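Local atomic coordinates of DNA damage response protein Rtt109, putative (PDB entry 5ZB9), a protein that probably catalyses transfer of the acetyl group from acetyl-CoA to lysine side chains of histone H3, a modification linked to DNA replication and the DNA damage response. Residues A[176-181]-A[233-238]; A[161-166]-A[313-318]; A[237-242]-A[318-323]. All coordinates share one frame; numbering follows the deposited sequence.

The three contacts gather round one mixed sheet and helix 162-177, which carries W168 and R171, CoA-binding residues of this acetyltransferase. Contact 2 ties the start of that helix to the entry of strand 317-324, and contact 1 joins its end to strand 235-236; their centres lie about 20 Å apart. In sequence both segments of contact 1 fall between those of contact 2. Contact 3 begins where contact 1 ends, sharing N237 and S238, and continues the strand of contact 2 from F318; its centre is about 10 Å from that of contact 1. Strand 317-324 meets the helix on one face, through L319 and L321, and segment 237-242 on the other.

Contact 1: A[176-181]-A[233-238]; sequences ILREYE and PRWLNS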
loop_
_atom_site.group_PDB
_atom_site.type_symbol
_atom_site.label_atom_id
_atom_site.label_comp_id
_atom_site.label_asym_id
_atom_site.label_seq_id
_atom_site.Cartn_x
_atom_site.Cartn_y
_atom_site.Cartn_z
ATOM N N ILE A 176 5.985 -11.612 0.528
ATOM C CA ILE A 176 6.078 -10.924 1.807
ATOM C C ILE A 176 5.315 -11.721 2.843
ATOM O O ILE A 176 5.828 -12.007 3.927
ATOM C CB ILE A 176 5.507 -9.508 1.750
ATOM C CG1 ILE A 176 6.149 -8.725 0.614
ATOM C CG2 ILE A 176 5.721 -8.801 3.076
ATOM C CD1 ILE A 176 5.716 -7.282 0.562
ATOM N N LEU A 177 4.084 -12.076 2.478
ATOM C CA LEU A 177 3.195 -12.873 3.311
ATOM C C LEU A 177 3.890 -14.135 3.811
ATOM O O LEU A 177 3.808 -14.475 4.985
ATOM C CB LEU A 177 1.927 -13.235 2.521
ATOM C CG LEU A 177 1.022 -14.378 3.012
ATOM C CD1 LEU A 177 0.317 -14.046 4.312
ATOM C CD2 LEU A 177 0.010 -14.752 1.938
ATOM N N ARG A 178 4.599 -14.811 2.915
ATOM C CA ARG A 178 5.105 -16.140 3.212
ATOM C C ARG A 178 6.477 -16.158 3.884
ATOM O O ARG A 178 7.069 -17.216 4.056
ATOM C CB ARG A 178 5.127 -16.967 1.930
ATOM C CG ARG A 178 3.727 -17.247 1.444
ATOM C CD ARG A 178 3.704 -18.170 0.267
ATOM N NE ARG A 178 2.360 -18.264 -0.288
ATOM C CZ ARG A 178 1.418 -19.066 0.184
ATOM N NH1 ARG A 178 1.676 -19.850 1.222
ATOM N NH2 ARG A 178 0.217 -19.087 -0.385
ATOM N N GLU A 179 6.972 -14.986 4.268
ATOM C CA GLU A 179 8.138 -14.905 5.135
ATOM C C GLU A 179 7.709 -15.053 6.589
ATOM O O GLU A 179 8.542 -15.181 7.480
ATOM C CB GLU A 179 8.882 -13.584 4.932
ATOM C CG GLU A 179 9.865 -13.614 3.766
ATOM C CD GLU A 179 10.900 -14.727 3.903
ATOM O OE1 GLU A 179 10.692 -15.815 3.314
ATOM O OE2 GLU A 179 11.921 -14.513 4.602
ATOM N N TYR A 180 6.397 -15.036 6.815
ATOM C CA TYR A 180 5.830 -15.108 8.157
ATOM C C TYR A 180 5.113 -16.428 8.386
ATOM O O TYR A 180 4.803 -17.155 7.439
ATOM C CB TYR A 180 4.868 -13.948 8.390
ATOM C CG TYR A 180 5.527 -12.591 8.293
ATOM C CD1 TYR A 180 5.543 -11.887 7.097
ATOM C CD2 TYR A 180 6.134 -12.017 9.400
ATOM C CE1 TYR A 180 6.149 -10.649 7.009
ATOM C CE2 TYR A 180 6.740 -10.787 9.320
ATOM C CZ TYR A 180 6.748 -10.104 8.124
ATOM O OH TYR A 180 7.358 -8.866 8.050
ATOM N N GLU A 181 4.845 -16.734 9.648
ATOM C CA GLU A 181 4.225 -18.005 10.003
ATOM C C GLU A 181 2.738 -18.033 9.665
ATOM O O GLU A 181 2.055 -17.010 9.759
ATOM C CB GLU A 181 4.425 -18.291 11.492
ATOM C CG GLU A 181 5.861 -18.587 11.854
ATOM C CD GLU A 181 6.453 -19.689 10.996
ATOM O OE1 GLU A 181 5.975 -20.842 11.090
ATOM O OE2 GLU A 181 7.388 -19.399 10.216
ATOM N N PRO A 233 -4.970 -21.388 6.128
ATOM C CA PRO A 233 -4.902 -20.672 4.848
ATOM C C PRO A 233 -4.119 -19.369 4.983
ATOM O O PRO A 233 -4.112 -18.753 6.055
ATOM C CB PRO A 233 -6.375 -20.408 4.505
ATOM C CG PRO A 233 -7.067 -20.377 5.841
ATOM C CD PRO A 233 -6.320 -21.345 6.724
ATOM N N ARG A 234 -3.439 -18.973 3.913
ATOM C CA ARG A 234 -2.681 -17.732 3.922
ATOM C C ARG A 234 -3.448 -16.636 3.172
ATOM O O ARG A 234 -3.183 -15.448 3.363
ATOM C CB ARG A 234 -1.298 -17.943 3.308
ATOM C CG ARG A 234 -0.552 -19.192 3.796
ATOM C CD ARG A 234 -0.369 -19.230 5.316
ATOM N NE ARG A 234 0.204 -18.005 5.875
ATOM C CZ ARG A 234 1.500 -17.718 5.867
ATOM N NH1 ARG A 234 2.354 -18.560 5.316
ATOM N NH2 ARG A 234 1.944 -16.591 6.400
ATOM N N TRP A 235 -4.392 -17.042 2.320
ATOM C CA TRP A 235 -5.284 -16.103 1.637
ATOM C C TRP A 235 -6.736 -16.341 2.033
ATOM O O TRP A 235 -7.233 -17.465 1.981
ATOM C CB TRP A 235 -5.126 -16.207 0.119
ATOM C CG TRP A 235 -3.808 -15.670 -0.338
ATOM C CD1 TRP A 235 -2.630 -16.351 -0.411
ATOM C CD2 TRP A 235 -3.523 -14.327 -0.750
ATOM N NE1 TRP A 235 -1.630 -15.520 -0.853
ATOM C CE2 TRP A 235 -2.154 -14.274 -1.072
ATOM C CE3 TRP A 235 -4.296 -13.171 -0.887
ATOM C CZ2 TRP A 235 -1.536 -13.107 -1.523
ATOM C CZ3 TRP A 235 -3.681 -12.007 -1.336
ATOM C CH2 TRP A 235 -2.316 -11.986 -1.645
ATOM N N LEU A 236 -7.410 -15.273 2.438
ATOM C CA LEU A 236 -8.802 -15.359 2.854
ATOM C C LEU A 236 -9.626 -14.325 2.120
ATOM O O LEU A 236 -9.188 -13.188 1.948
ATOM C CB LEU A 236 -8.935 -15.153 4.359
ATOM C CG LEU A 236 -8.456 -16.289 5.253
ATOM C CD1 LEU A 236 -8.564 -15.895 6.709
ATOM C CD2 LEU A 236 -9.275 -17.523 4.978
ATOM N N ASN A 237 -10.820 -14.720 1.692
ATOM C CA ASN A 237 -11.753 -13.794 1.069
ATOM C C ASN A 237 -12.627 -13.117 2.120
ATOM O O ASN A 237 -13.807 -13.422 2.239
ATOM C CB ASN A 237 -12.617 -14.525 0.033
ATOM C CG ASN A 237 -13.649 -13.618 -0.634
ATOM O OD1 ASN A 237 -14.721 -14.076 -1.030
ATOM N ND2 ASN A 237 -13.336 -12.329 -0.748
ATOM N N SER A 238 -12.049 -12.199 2.883
ATOM C CA SER A 238 -12.832 -11.429 3.843
ATOM C C SER A 238 -12.096 -10.177 4.305
ATOM O O SER A 238 -10.967 -9.921 3.898
ATOM C CB SER A 238 -13.202 -12.296 5.053
ATOM O OG SER A 238 -12.056 -12.929 5.590
#
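R234 reaches across to the end of helix 162-177 and lays its guanidinium beside the carbonyls of the turn that follows. The chain is bent at chi2 and chi3, and its NH2 is the atom that is gripped: it donates to Y180 O at 3.1 Å, approaching from above the carbonyl plane with an N-H...O angle of 137°, and makes a weak bond to L177 O at 3.2 Å. A203 O is a further acceptor. Carbonyls gathered at a helix end would be expected to favour a positive group here. L177 CG lies over one face of the guanidinium and the carbonyl carbon of E181 over the opposite one.

L177 supplies the apolar part. Its CG lies anti to the backbone N (chi1 163°), and CD2 reaches the indole of W235, 3.3 Å from NE1. R178, extended from CG to NE, crosses R234 obliquely, with its NH1 3.5 Å from R234 CG and the guanidinium planes 80° apart. The charge of R178 is probably offset by D228, paired with NH1, and by D174, whose OD1 takes NE; the same oxygen accepts W235 NE1. R178 NH2 ends at the edge of the indole.

The contact fastens the C-terminal end of helix 162-177, which carries the CoA-binding W168 and R171, to the sheet at strand 235-236 and its parallel neighbour 202-208. The side chains of W235 and R171 are about 7 Å apart, and those of L177 and W235 also rest on strand 317-324.

Contact 2: A[161-166]-A[313-318]; sequences DDRGLI and GRLVGF
D162, in the first turn of helix 162-177, holds R314 through a side-on, two-nitrogen salt bridge. R314 NE donates to D162 OD1 at 2.9 Å and NH2 to OD2 at 3.0 Å; each oxygen uses its syn lone pair, and the carboxylate and guanidinium planes are 10° apart. The chain of R314 bends at chi2 and chi3 to bring this edge back to the acid. OD1 also accepts the backbone N of L315 at 2.9 Å, which arrives from above the carboxylate plane, and a water that donates to both OD1 and G313 O. A142 gives its N to D162 OD2 and its O to R314 NH2.

These bonds fix the start of the helix, where D161 is the N-cap and takes G164 N on its OD1, to the chain entering strand 317-324 of the central mixed sheet. Further along, the same helix bears the CoA-binding residues W168 and R171.

Van der Waals packing lies beside the polar bonds. L315 CD1 sits over the centre of one face of the R163 guanidinium, 3.6 Å from CZ, while R163 NH1 is paired with E216. One helical turn on, I166 points its CD1 at bare backbone, 3.6 Å from G317 N; having no side chain, G317 lets the isoleucine lie flush against the strand, and the I166 side chain also touches A140 of strand 133-140.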
loop_
_atom_site.group_PDB
_atom_site.type_symbol
_atom_site.label_atom_id
_atom_site.label_comp_id
_atom_site.label_asym_id
_atom_site.label_seq_id
_atom_site.Cartn_x
_atom_site.Cartn_y
_atom_site.Cartn_z
ATOM N N ASP A 161 -5.633 -4.824 -17.195
ATOM C CA ASP A 161 -6.988 -4.459 -16.793
ATOM C C ASP A 161 -7.185 -4.747 -15.290
ATOM O O ASP A 161 -6.250 -5.180 -14.608
ATOM C CB ASP A 161 -8.037 -5.176 -17.663
ATOM C CG ASP A 161 -8.063 -6.693 -17.473
ATOM O OD1 ASP A 161 -7.216 -7.258 -16.745
ATOM O OD2 ASP A 161 -8.957 -7.330 -18.077
ATOM N N ASP A 162 -8.380 -4.486 -14.774
ATOM C CA ASP A 162 -8.645 -4.663 -13.346
ATOM C C ASP A 162 -8.297 -6.065 -12.834
ATOM O O ASP A 162 -7.613 -6.199 -11.821
ATOM C CB ASP A 162 -10.113 -4.360 -13.021
ATOM C CG ASP A 162 -10.513 -2.961 -13.405
ATOM O OD1 ASP A 162 -11.666 -2.777 -13.842
ATOM O OD2 ASP A 162 -9.674 -2.046 -13.270
ATOM N N ARG A 163 -8.762 -7.102 -13.524
ATOM C CA ARG A 163 -8.516 -8.463 -13.062
ATOM C C ARG A 163 -7.027 -8.777 -13.061
ATOM O O ARG A 163 -6.530 -9.425 -12.150
ATOM C CB ARG A 163 -9.277 -9.480 -13.919
ATOM C CG ARG A 163 -10.772 -9.474 -13.677
ATOM C CD ARG A 163 -11.515 -10.438 -14.593
ATOM N NE ARG A 163 -12.958 -10.228 -14.513
ATOM C CZ ARG A 163 -13.777 -10.935 -13.735
ATOM N NH1 ARG A 163 -13.288 -11.916 -12.977
ATOM N NH2 ARG A 163 -15.085 -10.671 -13.722
ATOM N N GLY A 164 -6.315 -8.311 -14.080
ATOM C CA GLY A 164 -4.884 -8.524 -14.151
ATOM C C GLY A 164 -4.136 -7.810 -13.045
ATOM O O GLY A 164 -3.165 -8.345 -12.497
ATOM N N LEU A 165 -4.582 -6.601 -12.711
ATOM C CA LEU A 165 -3.942 -5.822 -11.653
ATOM C C LEU A 165 -4.149 -6.447 -10.274
ATOM O O LEU A 165 -3.229 -6.475 -9.452
ATOM C CB LEU A 165 -4.459 -4.391 -11.652
ATOM C CG LEU A 165 -3.557 -3.439 -12.424
ATOM C CD1 LEU A 165 -4.208 -2.073 -12.567
ATOM C CD2 LEU A 165 -2.202 -3.334 -11.741
ATOM N N ILE A 166 -5.354 -6.947 -10.023
ATOM C CA ILE A 166 -5.625 -7.632 -8.769
ATOM C C ILE A 166 -4.730 -8.875 -8.616
ATOM O O ILE A 166 -4.133 -9.078 -7.559
ATOM C CB ILE A 166 -7.115 -8.014 -8.653
ATOM C CG1 ILE A 166 -7.980 -6.751 -8.647
ATOM C CG2 ILE A 166 -7.375 -8.825 -7.384
ATOM C CD1 ILE A 166 -9.461 -7.013 -8.913
ATOM N N GLY A 313 -18.592 -3.736 -15.900
ATOM C CA GLY A 313 -17.343 -4.343 -16.318
ATOM C C GLY A 313 -16.111 -3.915 -15.546
ATOM O O GLY A 313 -15.040 -4.478 -15.750
ATOM N N ARG A 314 -16.244 -2.925 -14.665
ATOM C CA ARG A 314 -15.118 -2.503 -13.832
ATOM C C ARG A 314 -15.032 -3.315 -12.532
ATOM O O ARG A 314 -16.049 -3.703 -11.961
ATOM C CB ARG A 314 -15.218 -1.010 -13.504
ATOM C CG ARG A 314 -15.206 -0.084 -14.715
ATOM C CD ARG A 314 -14.012 -0.346 -15.630
ATOM N NE ARG A 314 -12.742 -0.350 -14.912
ATOM C CZ ARG A 314 -11.978 0.723 -14.724
ATOM N NH1 ARG A 314 -12.354 1.900 -15.206
ATOM N NH2 ARG A 314 -10.837 0.616 -14.049
ATOM N N LEU A 315 -13.815 -3.584 -12.074
ATOM C CA LEU A 315 -13.622 -4.185 -10.758
ATOM C C LEU A 315 -12.531 -3.449 -9.991
ATOM O O LEU A 315 -11.648 -2.832 -10.585
ATOM C CB LEU A 315 -13.255 -5.668 -10.868
ATOM C CG LEU A 315 -14.284 -6.656 -11.425
ATOM C CD1 LEU A 315 -13.670 -8.043 -11.563
ATOM C CD2 LEU A 315 -15.532 -6.698 -10.546
ATOM N N VAL A 316 -12.613 -3.500 -8.667
ATOM C CA VAL A 316 -11.502 -3.091 -7.825
ATOM C C VAL A 316 -11.329 -4.139 -6.734
ATOM O O VAL A 316 -12.304 -4.678 -6.210
ATOM C CB VAL A 316 -11.711 -1.672 -7.222
ATOM C CG1 VAL A 316 -13.143 -1.469 -6.806
ATOM C CG2 VAL A 316 -10.780 -1.429 -6.054
ATOM N N GLY A 317 -10.084 -4.473 -6.432
ATOM C CA GLY A 317 -9.808 -5.387 -5.343
ATOM C C GLY A 317 -9.222 -4.634 -4.164
ATOM O O GLY A 317 -8.411 -3.722 -4.340
ATOM N N PHE A 318 -9.630 -5.009 -2.959
ATOM C CA PHE A 318 -9.064 -4.421 -1.760
ATOM C C PHE A 318 -8.255 -5.464 -1.020
ATOM O O PHE A 318 -8.738 -6.557 -0.734
ATOM C CB PHE A 318 -10.161 -3.845 -0.870
ATOM C CG PHE A 318 -11.023 -2.839 -1.570
ATOM C CD1 PHE A 318 -10.590 -1.538 -1.735
ATOM C CD2 PHE A 318 -12.256 -3.200 -2.082
ATOM C CE1 PHE A 318 -11.370 -0.608 -2.390
ATOM C CE2 PHE A 318 -13.048 -2.267 -2.737
ATOM C CZ PHE A 318 -12.599 -0.966 -2.889
HETATM O O HOH W 1 -12.554 -5.116 -15.324
#

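Contact 3: A[237-242]-A[318-323]; sequences NSYPLH and FLWLVI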
loop_
_atom_site.group_PDB
_atom_site.type_symbol
_atom_site.label_atom_id
_atom_site.label_comp_id
_atom_site.label_asym_id
_atom_site.label_seq_id
_atom_site.Cartn_x
_atom_site.Cartn_y
_atom_site.Cartn_z
ATOM N N ASN A 237 -10.820 -14.720 1.692
ATOM C CA ASN A 237 -11.753 -13.794 1.069
ATOM C C ASN A 237 -12.627 -13.117 2.120
ATOM O O ASN A 237 -13.807 -13.422 2.239
ATOM C CB ASN A 237 -12.617 -14.525 0.033
ATOM C CG ASN A 237 -13.649 -13.618 -0.634
ATOM O OD1 ASN A 237 -14.721 -14.076 -1.030
ATOM N ND2 ASN A 237 -13.336 -12.329 -0.748
ATOM N N SER A 238 -12.049 -12.199 2.883
ATOM C CA SER A 238 -12.832 -11.429 3.843
ATOM C C SER A 238 -12.096 -10.177 4.305
ATOM O O SER A 238 -10.967 -9.921 3.898
ATOM C CB SER A 238 -13.202 -12.296 5.053
ATOM O OG SER A 238 -12.056 -12.929 5.590
ATOM N N TYR A 239 -12.758 -9.397 5.152
ATOM C CA TYR A 239 -12.178 -8.203 5.738
ATOM C C TYR A 239 -11.813 -8.468 7.200
ATOM O O TYR A 239 -12.669 -8.852 7.994
ATOM C CB TYR A 239 -13.159 -7.040 5.621
ATOM C CG TYR A 239 -12.714 -5.762 6.301
ATOM C CD1 TYR A 239 -11.601 -5.066 5.854
ATOM C CD2 TYR A 239 -13.430 -5.235 7.366
ATOM C CE1 TYR A 239 -11.206 -3.896 6.464
ATOM C CE2 TYR A 239 -13.041 -4.064 7.979
ATOM C CZ TYR A 239 -11.931 -3.399 7.526
ATOM O OH TYR A 239 -11.535 -2.235 8.138
ATOM N N PRO A 240 -10.537 -8.265 7.558
ATOM C CA PRO A 240 -10.015 -8.624 8.883
ATOM C C PRO A 240 -10.466 -7.652 9.968
ATOM O O PRO A 240 -9.621 -7.056 10.638
ATOM C CB PRO A 240 -8.500 -8.549 8.684
ATOM C CG PRO A 240 -8.341 -7.442 7.675
ATOM C CD PRO A 240 -9.511 -7.608 6.726
ATOM N N LEU A 241 -11.780 -7.514 10.128
ATOM C CA LEU A 241 -12.396 -6.539 11.029
ATOM C C LEU A 241 -11.861 -6.545 12.464
ATOM O O LEU A 241 -11.524 -5.497 13.009
ATOM C CB LEU A 241 -13.904 -6.765 11.064
ATOM C CG LEU A 241 -14.680 -5.956 12.100
ATOM C CD1 LEU A 241 -14.587 -4.455 11.817
ATOM C CD2 LEU A 241 -16.113 -6.424 12.121
ATOM N N HIS A 242 -11.780 -7.721 13.072
ATOM C CA HIS A 242 -11.412 -7.812 14.477
ATOM C C HIS A 242 -9.943 -7.522 14.743
ATOM O O HIS A 242 -9.572 -7.224 15.875
ATOM C CB HIS A 242 -11.800 -9.186 15.022
ATOM C CG HIS A 242 -13.281 -9.394 15.059
ATOM N ND1 HIS A 242 -13.975 -9.992 14.028
ATOM C CD2 HIS A 242 -14.209 -9.016 15.968
ATOM C CE1 HIS A 242 -15.265 -10.003 14.318
ATOM N NE2 HIS A 242 -15.434 -9.415 15.487
ATOM N N PHE A 318 -9.630 -5.009 -2.959
ATOM C CA PHE A 318 -9.064 -4.421 -1.760
ATOM C C PHE A 318 -8.255 -5.464 -1.020
ATOM O O PHE A 318 -8.738 -6.557 -0.734
ATOM C CB PHE A 318 -10.161 -3.845 -0.870
ATOM C CG PHE A 318 -11.023 -2.839 -1.570
ATOM C CD1 PHE A 318 -10.590 -1.538 -1.735
ATOM C CD2 PHE A 318 -12.256 -3.200 -2.082
ATOM C CE1 PHE A 318 -11.370 -0.608 -2.390
ATOM C CE2 PHE A 318 -13.048 -2.267 -2.737
ATOM C CZ PHE A 318 -12.599 -0.966 -2.889
ATOM N N LEU A 319 -7.013 -5.119 -0.715
ATOM C CA LEU A 319 -6.080 -6.066 -0.137
ATOM C C LEU A 319 -5.534 -5.601 1.220
ATOM O O LEU A 319 -5.118 -4.451 1.376
ATOM C CB LEU A 319 -4.941 -6.301 -1.117
ATOM C CG LEU A 319 -3.970 -7.420 -0.796
ATOM C CD1 LEU A 319 -4.727 -8.720 -0.841
ATOM C CD2 LEU A 319 -2.877 -7.445 -1.824
ATOM N N TRP A 320 -5.557 -6.496 2.202
ATOM C CA TRP A 320 -4.943 -6.225 3.493
ATOM C C TRP A 320 -4.041 -7.388 3.862
ATOM O O TRP A 320 -4.498 -8.524 3.985
ATOM C CB TRP A 320 -5.997 -6.003 4.589
ATOM C CG TRP A 320 -7.043 -5.011 4.205
ATOM C CD1 TRP A 320 -6.988 -3.654 4.363
ATOM C CD2 TRP A 320 -8.298 -5.291 3.577
ATOM N NE1 TRP A 320 -8.133 -3.077 3.879
ATOM C CE2 TRP A 320 -8.954 -4.057 3.390
ATOM C CE3 TRP A 320 -8.931 -6.464 3.156
ATOM C CZ2 TRP A 320 -10.213 -3.962 2.795
ATOM C CZ3 TRP A 320 -10.188 -6.371 2.570
ATOM C CH2 TRP A 320 -10.814 -5.127 2.395
ATOM N N LEU A 321 -2.753 -7.107 4.004
ATOM C CA LEU A 321 -1.837 -8.082 4.554
ATOM C C LEU A 321 -1.641 -7.744 6.021
ATOM O O LEU A 321 -1.096 -6.687 6.350
ATOM C CB LEU A 321 -0.505 -8.073 3.805
ATOM C CG LEU A 321 0.605 -8.893 4.466
ATOM C CD1 LEU A 321 0.254 -10.385 4.470
ATOM C CD2 LEU A 321 1.930 -8.634 3.774
ATOM N N VAL A 322 -2.113 -8.614 6.906
ATOM C CA VAL A 322 -2.028 -8.319 8.337
ATOM C C VAL A 322 -0.952 -9.166 9.011
ATOM O O VAL A 322 -1.027 -10.407 9.028
ATOM C CB VAL A 322 -3.378 -8.537 9.054
ATOM C CG1 VAL A 322 -3.260 -8.196 10.532
ATOM C CG2 VAL A 322 -4.468 -7.699 8.398
ATOM N N ILE A 323 0.045 -8.477 9.561
ATOM C CA ILE A 323 1.200 -9.113 10.182
ATOM C C ILE A 323 1.155 -8.998 11.705
ATOM O O ILE A 323 1.112 -7.898 12.258
ATOM C CB ILE A 323 2.517 -8.497 9.663
ATOM C CG1 ILE A 323 2.673 -8.770 8.164
ATOM C CG2 ILE A 323 3.716 -9.025 10.455
ATOM C CD1 ILE A 323 3.781 -7.984 7.498
#
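Y239 and W320 meet in a T-shaped stack where the loop ahead of helix 241-244 settles on strand 317-324 of the central mixed sheet. The edge of the tyrosine ring, not its face, is pushed against the indole: the planes stand at 68° and the centroid of the six-membered ring of W320 is 4.8 Å from that of Y239. CD1 is the protruding corner, 3.5 Å from W320 CZ2 and lying above the indole face toward its rim; CE1 follows over CZ2 and CE2. The tyrosine CG lies anti to the backbone N (chi1 175°). Its hydroxyl is hydrogen-bonded to L255 O.

P240 is the second bump. W320 and V322, two residues apart on the strand, both turn toward this loop and leave a notch between the indole and the CG2 methyl of V322. The pyrrolidine ring fills it: CD lies 3.8 Å from W320 CE3, and CG drops to 3.9 Å from V322 CG2, with W320 CB at the floor. Y239 and P240 therefore share one side of the indole, the tyrosine farther out and the proline nearer the strand. Over its other side passes the backbone of F318, and strand 202-208 adds F206 to the packing.

A tight inverse gamma turn centred on P240 presents the proline, closed by L241 N to Y239 O at 2.7 Å. On the pyrrole edge of the indole, W320 NE1 is hydrogen-bonded to OH of the acetyllysine at position 264.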